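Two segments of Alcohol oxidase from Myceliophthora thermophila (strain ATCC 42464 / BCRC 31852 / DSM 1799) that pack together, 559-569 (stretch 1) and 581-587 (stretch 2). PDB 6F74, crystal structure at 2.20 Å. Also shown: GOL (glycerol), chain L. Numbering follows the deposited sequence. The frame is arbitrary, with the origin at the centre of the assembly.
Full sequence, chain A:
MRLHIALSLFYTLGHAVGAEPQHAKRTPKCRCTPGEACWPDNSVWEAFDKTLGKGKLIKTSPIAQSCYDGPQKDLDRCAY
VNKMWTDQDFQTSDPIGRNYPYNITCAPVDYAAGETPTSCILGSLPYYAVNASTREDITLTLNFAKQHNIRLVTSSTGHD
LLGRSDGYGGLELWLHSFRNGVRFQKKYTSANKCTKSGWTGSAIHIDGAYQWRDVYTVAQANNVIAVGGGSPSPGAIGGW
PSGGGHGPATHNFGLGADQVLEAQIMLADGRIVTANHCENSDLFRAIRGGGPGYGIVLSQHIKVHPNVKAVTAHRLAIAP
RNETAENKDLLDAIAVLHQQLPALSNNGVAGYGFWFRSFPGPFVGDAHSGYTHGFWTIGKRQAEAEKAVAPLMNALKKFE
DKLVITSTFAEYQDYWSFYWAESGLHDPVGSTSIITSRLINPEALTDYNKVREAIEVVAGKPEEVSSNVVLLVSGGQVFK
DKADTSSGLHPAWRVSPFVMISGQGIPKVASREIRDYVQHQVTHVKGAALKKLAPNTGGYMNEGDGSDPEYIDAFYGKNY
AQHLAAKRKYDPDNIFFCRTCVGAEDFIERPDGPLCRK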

# COMPACT_ATOMS: atom_id res chain seq x y z
N ASN A 559 11.72 15.84 3.19
CA ASN A 559 12.77 14.88 2.80
C ASN A 559 13.01 14.81 1.29
O ASN A 559 13.93 14.13 0.86
N TYR A 560 12.19 15.50 0.49
CA TYR A 560 12.17 15.25 -0.94
C TYR A 560 13.51 15.55 -1.63
O TYR A 560 13.97 14.73 -2.40
N ALA A 561 14.10 16.69 -1.34
CA ALA A 561 15.38 17.10 -1.92
C ALA A 561 16.48 16.04 -1.72
O ALA A 561 17.27 15.77 -2.64
N GLN A 562 16.50 15.43 -0.54
CA GLN A 562 17.44 14.34 -0.24
C GLN A 562 17.06 13.07 -0.96
O GLN A 562 17.94 12.35 -1.43
N HIS A 563 15.77 12.77 -1.05
CA HIS A 563 15.35 11.60 -1.82
C HIS A 563 15.77 11.77 -3.28
O HIS A 563 16.38 10.88 -3.88
N LEU A 564 15.46 12.94 -3.83
CA LEU A 564 15.83 13.25 -5.20
C LEU A 564 17.32 13.15 -5.46
O LEU A 564 17.71 12.64 -6.48
N ALA A 565 18.16 13.61 -4.53
CA ALA A 565 19.61 13.49 -4.73
C ALA A 565 20.04 12.02 -4.88
O ALA A 565 20.73 11.66 -5.84
N ALA A 566 19.60 11.19 -3.95
CA ALA A 566 19.81 9.73 -4.02
C ALA A 566 19.28 9.13 -5.36
O ALA A 566 19.93 8.28 -5.96
N LYS A 567 18.11 9.59 -5.79
CA LYS A 567 17.55 9.18 -7.06
C LYS A 567 18.47 9.51 -8.23
O LYS A 567 18.71 8.66 -9.08
N ARG A 568 18.96 10.74 -8.27
CA ARG A 568 19.82 11.18 -9.34
C ARG A 568 21.24 10.56 -9.28
O ARG A 568 21.84 10.29 -10.33
N LYS A 569 21.75 10.30 -8.07
CA LYS A 569 23.04 9.60 -7.89
C LYS A 569 22.96 8.15 -8.36
O LYS A 569 23.75 7.73 -9.18
N CYS A 581 6.76 8.44 -8.26
CA CYS A 581 7.98 8.10 -7.53
C CYS A 581 8.91 9.30 -7.58
O CYS A 581 8.71 10.25 -8.37
N VAL A 582 9.89 9.30 -6.68
CA VAL A 582 10.79 10.44 -6.57
C VAL A 582 11.48 10.63 -7.94
O VAL A 582 12.00 9.65 -8.53
N GLY A 583 11.45 11.87 -8.43
CA GLY A 583 12.06 12.19 -9.72
C GLY A 583 11.19 12.03 -10.95
O GLY A 583 11.63 12.38 -12.03
N ALA A 584 9.96 11.54 -10.77
CA ALA A 584 9.07 11.22 -11.90
C ALA A 584 8.65 12.44 -12.70
O ALA A 584 8.30 12.31 -13.87
N GLU A 585 8.70 13.61 -12.08
CA GLU A 585 8.40 14.87 -12.75
C GLU A 585 9.37 15.25 -13.86
O GLU A 585 9.09 16.19 -14.63
N ASP A 586 10.53 14.59 -13.95
CA ASP A 586 11.43 14.82 -15.06
C ASP A 586 11.05 14.06 -16.32
O ASP A 586 11.69 14.24 -17.37
N PHE A 587 10.00 13.23 -16.22
CA PHE A 587 9.45 12.48 -17.34
C PHE A 587 7.96 12.78 -17.56
O PHE A 587 7.27 13.31 -16.68

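The most unusual feature of this contact is a glycerol, probably from the crystallisation liquor, that joins the salt bridge at one end of the packing. R568 (chi1 m) reaches across to the other stretch, so that NH2 lies 3.2 Å from OD2 of D586 (chi1 m), in a nearly linear hydrogen bond. Glycerol O1 accepts from R568 NE (2.7 Å) and donates to the same D586 OD2 over a very short 2.5 Å, so one carboxylate oxygen serves both partners.

A second polar relay is centred on Y560. Its t rotamer carries the ring, from a CB that leaves the helix sideways, to the other stretch, where OH accepts a hydrogen bond from G583 N (3.1 Å) and donates one to E585 OE2 (2.6 Å). E585 points toward the helix in a p rotamer, which brings its carboxylate to the edge of the tyrosine ring.

Beyond the tyrosine, away from the salt bridge, V582 (chi1 t) points toward the helix and is the most extensively covered residue. Its CG2 lies 3.9 Å from Y560 CE1, while CG1 packs 3.5 Å from L564 N and 3.9 Å from K567 CB. L564 (t, p) reaches G583, with CD1 3.6 Å from CA; at this position a CB would crowd K567 CG and the glycerol.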

# COMPACT_ATOMS: atom_id res chain seq x y z
CB ASN A 559 12.41 13.46 3.28
CG ASN A 559 12.41 13.33 4.77
OD1 ASN A 559 12.90 14.21 5.47
ND2 ASN A 559 11.85 12.22 5.28
CB TYR A 560 11.03 16.02 -1.61
CG TYR A 560 10.92 15.65 -3.05
CD1 TYR A 560 10.43 14.42 -3.43
CD2 TYR A 560 11.37 16.52 -4.04
CE1 TYR A 560 10.38 14.05 -4.77
CE2 TYR A 560 11.32 16.16 -5.38
CZ TYR A 560 10.82 14.92 -5.73
OH TYR A 560 10.80 14.57 -7.05
CB ALA A 561 15.84 18.43 -1.34
CB GLN A 562 17.49 14.06 1.26
CG GLN A 562 18.81 14.34 1.91
CD GLN A 562 18.71 14.37 3.44
OE1 GLN A 562 19.72 14.19 4.11
NE2 GLN A 562 17.48 14.58 3.98
CB HIS A 563 13.85 11.37 -1.73
CG HIS A 563 13.38 10.96 -0.37
ND1 HIS A 563 14.15 10.22 0.50
CD2 HIS A 563 12.19 11.15 0.25
CE1 HIS A 563 13.46 9.99 1.61
NE2 HIS A 563 12.28 10.56 1.49
CB LEU A 564 15.35 14.64 -5.60
CG LEU A 564 15.34 15.02 -7.07
CD1 LEU A 564 14.58 14.03 -7.93
CD2 LEU A 564 14.74 16.42 -7.19
CB ALA A 565 20.38 14.18 -3.60
CB ALA A 566 19.16 9.06 -2.84
CB LYS A 567 16.18 9.82 -7.28
CG LYS A 567 15.54 9.52 -8.62
CD LYS A 567 15.32 8.02 -8.86
CE LYS A 567 14.60 7.80 -10.19
NZ LYS A 567 14.33 6.38 -10.55
CB ARG A 568 19.86 12.71 -9.37
CG ARG A 568 18.56 13.33 -9.87
CD ARG A 568 18.43 14.82 -9.55
NE ARG A 568 17.29 15.43 -10.27
CZ ARG A 568 16.88 16.70 -10.15
NH1 ARG A 568 17.49 17.53 -9.32
NH2 ARG A 568 15.85 17.14 -10.90
CB LYS A 569 23.47 9.64 -6.41
CG LYS A 569 24.77 8.91 -6.08
CD LYS A 569 25.12 9.03 -4.61
CE LYS A 569 26.28 8.13 -4.22
NZ LYS A 569 26.55 8.21 -2.76
CB CYS A 581 8.65 6.83 -8.09
SG CYS A 581 7.58 5.38 -7.99
CB VAL A 582 11.81 10.22 -5.45
CG1 VAL A 582 12.95 11.22 -5.54
CG2 VAL A 582 11.11 10.32 -4.09
CB ALA A 584 7.84 10.46 -11.39
CB GLU A 585 8.33 16.02 -11.72
CG GLU A 585 9.65 16.41 -11.05
CD GLU A 585 9.98 15.62 -9.79
OE1 GLU A 585 9.47 14.46 -9.56
OE2 GLU A 585 10.79 16.19 -9.02
CB ASP A 586 12.88 14.50 -14.66
CG ASP A 586 13.45 15.55 -13.75
OD1 ASP A 586 12.88 16.66 -13.69
OD2 ASP A 586 14.44 15.25 -13.05
CB PHE A 587 9.62 11.00 -17.10
CG PHE A 587 11.00 10.49 -17.38
CD1 PHE A 587 12.06 10.79 -16.59
CD2 PHE A 587 11.22 9.65 -18.47
CE1 PHE A 587 13.32 10.29 -16.88
CE2 PHE A 587 12.46 9.13 -18.75
CZ PHE A 587 13.49 9.45 -17.98
C1 GOL L . 15.33 12.41 -11.91
O1 GOL L . 15.99 13.68 -11.89
C2 GOL L . 15.84 11.62 -13.11
O2 GOL L . 14.74 11.39 -14.00
C3 GOL L . 16.47 10.28 -12.76
O3 GOL L . 17.42 10.32 -11.68